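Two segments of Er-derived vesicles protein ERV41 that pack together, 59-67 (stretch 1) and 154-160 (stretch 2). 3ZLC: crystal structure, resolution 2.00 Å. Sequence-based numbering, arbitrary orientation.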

# COMPACT_ATOMS: atom_id res chain seq x y z
N PRO A 59 -8.70 0.20 16.15
CA PRO A 59 -8.31 1.55 16.59
C PRO A 59 -7.01 1.89 15.86
O PRO A 59 -6.03 1.14 16.01
CB PRO A 59 -8.04 1.37 18.10
CG PRO A 59 -8.52 -0.07 18.45
CD PRO A 59 -8.35 -0.82 17.15
N PHE A 60 -7.00 2.97 15.08
CA PHE A 60 -5.80 3.32 14.32
C PHE A 60 -4.59 3.51 15.23
O PHE A 60 -4.69 4.10 16.30
CB PHE A 60 -6.03 4.59 13.47
CG PHE A 60 -4.87 4.93 12.56
CD1 PHE A 60 -4.64 4.20 11.40
CD2 PHE A 60 -4.01 6.00 12.85
CE1 PHE A 60 -3.57 4.50 10.55
CE2 PHE A 60 -2.93 6.31 12.00
CZ PHE A 60 -2.72 5.56 10.85
N PHE A 61 -3.45 2.96 14.82
CA PHE A 61 -2.22 3.14 15.56
C PHE A 61 -1.03 2.98 14.64
O PHE A 61 -1.12 2.38 13.57
CB PHE A 61 -2.12 2.17 16.75
CG PHE A 61 -1.74 0.75 16.37
CD1 PHE A 61 -2.69 -0.13 15.85
CD2 PHE A 61 -0.43 0.30 16.54
CE1 PHE A 61 -2.34 -1.44 15.52
CE2 PHE A 61 -0.07 -1.02 16.21
CZ PHE A 61 -1.03 -1.88 15.70
N ILE A 62 0.10 3.54 15.06
CA ILE A 62 1.31 3.36 14.28
C ILE A 62 2.21 2.43 15.07
O ILE A 62 2.59 2.74 16.20
CB ILE A 62 2.02 4.69 14.02
CG1 ILE A 62 1.07 5.63 13.24
CG2 ILE A 62 3.31 4.45 13.22
CD1 ILE A 62 1.50 7.09 13.24
N PRO A 63 2.53 1.26 14.49
CA PRO A 63 3.31 0.26 15.24
C PRO A 63 4.75 0.70 15.47
O PRO A 63 5.22 1.63 14.82
CB PRO A 63 3.30 -0.97 14.32
CG PRO A 63 2.18 -0.74 13.34
CD PRO A 63 2.15 0.76 13.15
N TYR A 64 5.44 0.06 16.41
CA TYR A 64 6.88 0.29 16.56
C TYR A 64 7.64 -0.29 15.36
O TYR A 64 7.04 -0.94 14.51
CB TYR A 64 7.36 -0.31 17.87
CG TYR A 64 6.87 0.46 19.06
CD1 TYR A 64 7.22 1.79 19.23
CD2 TYR A 64 6.04 -0.14 20.01
CE1 TYR A 64 6.77 2.51 20.32
CE2 TYR A 64 5.58 0.58 21.11
CZ TYR A 64 5.95 1.91 21.25
OH TYR A 64 5.51 2.65 22.32
N ASP A 65 8.95 -0.03 15.30
CA ASP A 65 9.79 -0.47 14.17
C ASP A 65 9.21 -0.13 12.81
O ASP A 65 9.28 -0.93 11.87
CB ASP A 65 10.08 -1.96 14.28
CG ASP A 65 10.51 -2.35 15.65
OD1 ASP A 65 11.19 -1.53 16.29
OD2 ASP A 65 10.15 -3.46 16.10
N THR A 66 8.64 1.07 12.73
CA THR A 66 8.00 1.58 11.52
C THR A 66 8.57 2.96 11.21
O THR A 66 8.62 3.83 12.09
CB THR A 66 6.46 1.67 11.72
OG1 THR A 66 5.95 0.35 11.86
CG2 THR A 66 5.75 2.35 10.50
N LYS A 67 9.04 3.13 9.98
CA LYS A 67 9.54 4.42 9.51
C LYS A 67 8.35 5.34 9.42
O LYS A 67 7.28 4.96 8.91
CB LYS A 67 10.13 4.29 8.10
CG LYS A 67 11.31 3.37 7.98
CD LYS A 67 11.48 2.87 6.54
CE LYS A 67 11.85 3.97 5.57
NZ LYS A 67 12.71 3.43 4.42
N PHE A 154 -6.59 10.15 5.78
CA PHE A 154 -5.78 9.19 5.03
C PHE A 154 -4.37 8.97 5.57
O PHE A 154 -3.50 8.45 4.87
CB PHE A 154 -5.79 9.54 3.53
CG PHE A 154 -7.14 9.32 2.89
CD1 PHE A 154 -7.63 8.04 2.68
CD2 PHE A 154 -7.94 10.40 2.52
CE1 PHE A 154 -8.89 7.83 2.10
CE2 PHE A 154 -9.20 10.21 1.94
CZ PHE A 154 -9.67 8.92 1.73
N ASN A 155 -4.15 9.35 6.83
CA ASN A 155 -3.00 8.84 7.57
C ASN A 155 -3.00 7.32 7.41
O ASN A 155 -4.06 6.69 7.40
CB ASN A 155 -3.10 9.20 9.06
CG ASN A 155 -3.29 10.69 9.28
OD1 ASN A 155 -2.57 11.50 8.70
ND2 ASN A 155 -4.28 11.05 10.09
N HIS A 156 -1.83 6.72 7.25
CA HIS A 156 -1.84 5.28 7.02
C HIS A 156 -0.53 4.64 7.43
O HIS A 156 0.49 5.33 7.57
CB HIS A 156 -2.14 4.98 5.54
CG HIS A 156 -1.14 5.55 4.59
ND1 HIS A 156 -1.18 6.86 4.18
CD2 HIS A 156 -0.06 5.00 3.97
CE1 HIS A 156 -0.18 7.10 3.34
NE2 HIS A 156 0.51 5.98 3.20
N VAL A 157 -0.59 3.34 7.67
CA VAL A 157 0.59 2.55 7.98
C VAL A 157 0.64 1.45 6.96
O VAL A 157 -0.35 0.75 6.76
CB VAL A 157 0.47 1.86 9.35
CG1 VAL A 157 1.62 0.86 9.55
CG2 VAL A 157 0.47 2.92 10.46
N ILE A 158 1.77 1.29 6.28
CA ILE A 158 1.89 0.18 5.35
C ILE A 158 2.73 -0.88 6.03
O ILE A 158 3.94 -0.70 6.19
CB ILE A 158 2.58 0.62 4.02
CG1 ILE A 158 1.71 1.66 3.30
CG2 ILE A 158 2.79 -0.59 3.10
CD1 ILE A 158 2.46 2.48 2.21
N ASN A 159 2.10 -1.98 6.45
CA ASN A 159 2.87 -3.06 7.06
C ASN A 159 3.51 -3.91 5.97
O ASN A 159 4.67 -4.32 6.09
CB ASN A 159 1.99 -3.92 7.97
CG ASN A 159 1.37 -3.12 9.07
OD1 ASN A 159 2.08 -2.47 9.84
ND2 ASN A 159 0.02 -3.11 9.13
N GLU A 160 2.75 -4.14 4.90
CA GLU A 160 3.28 -4.83 3.71
C GLU A 160 2.70 -4.25 2.43
O GLU A 160 1.52 -3.90 2.38
CB GLU A 160 2.94 -6.34 3.75
CG GLU A 160 3.56 -7.08 2.53
CD GLU A 160 3.18 -8.55 2.44
OE1 GLU A 160 2.37 -9.01 3.28
OE2 GLU A 160 3.69 -9.24 1.53
O HOH W 1 4.83 -1.56 10.31

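The two stretches meet in a small, largely apolar contact centred on Val157, with no direct hydrogen bond between them and a single water linking their polar side chains at one end. About 262 Å² of surface is buried, counting both sides, and the residues that touch lie at least 91 positions apart in the sequence.

Stretch 1 is irregular, extended up to Tyr64 and interrupted at Asp65, where phi is positive; it runs past residues 156-158, which form a strand in stretch 2. The backbones come nearest around Ile62 and Val157, whose CA atoms are 6.4 Å apart, and are farther apart at Thr66 and Asn159, with a CA to CA distance of 8.2 Å. At this spacing the gap is filled by side chains rather than bridged by backbone hydrogen bonds.

With the alternation of the strand, the CA-to-CB bond of Val157 points toward stretch 1, while those of His156 and Ile158 point away. Val157, in the t rotamer, has the largest covered area of any residue here. Both its methyls pack on Pro63 CD, Val157 CG1 at 3.6 Å and Val157 CG2 at 3.8 Å, and Val157 CG2 also lies 3.9 Å from Ile62 CG1 and 4.2 Å from Phe60 CZ. These are van der Waals contacts between apolar groups, which gain by being shielded from solvent. Val157 CG2 also sits 3.5 Å from Phe61 O; a methyl group cannot satisfy a carbonyl, and this oxygen is buried without a hydrogen-bonding partner in the model.

At the other end, the CA-to-CB bond of Phe60 points toward stretch 2, and the tip of its ring reaches the backbone between Asn155 and His156. Phe60 CZ is 3.9 Å from both Asn155 O and His156 N, and 4.1 Å from Asn155 CB. The ring approaches the peptide obliquely; with no hydrogen bond, this is van der Waals packing. The side-chain amide of Asn155, both OD1 and ND2, is hydrogen-bonded elsewhere in the structure. His156 helps to brace its own stretch: its ND1 donates to Phe154 O at 2.9 Å, with a nearly straight N-H...O angle of 164°.

Beyond Val157 the contact becomes more polar. Asn159 lies where the chain turns a corner; its CA-to-CB bond points sideways, but the end of its side chain comes nearer, placing OD1 3.9 Å from Pro63 CG. Water 1 donates to Asn159 OD1 at 2.9 Å and is also hydrogen-bonded to Thr66 OG1 at 2.7 Å, thereby joining two side chains that do not touch directly.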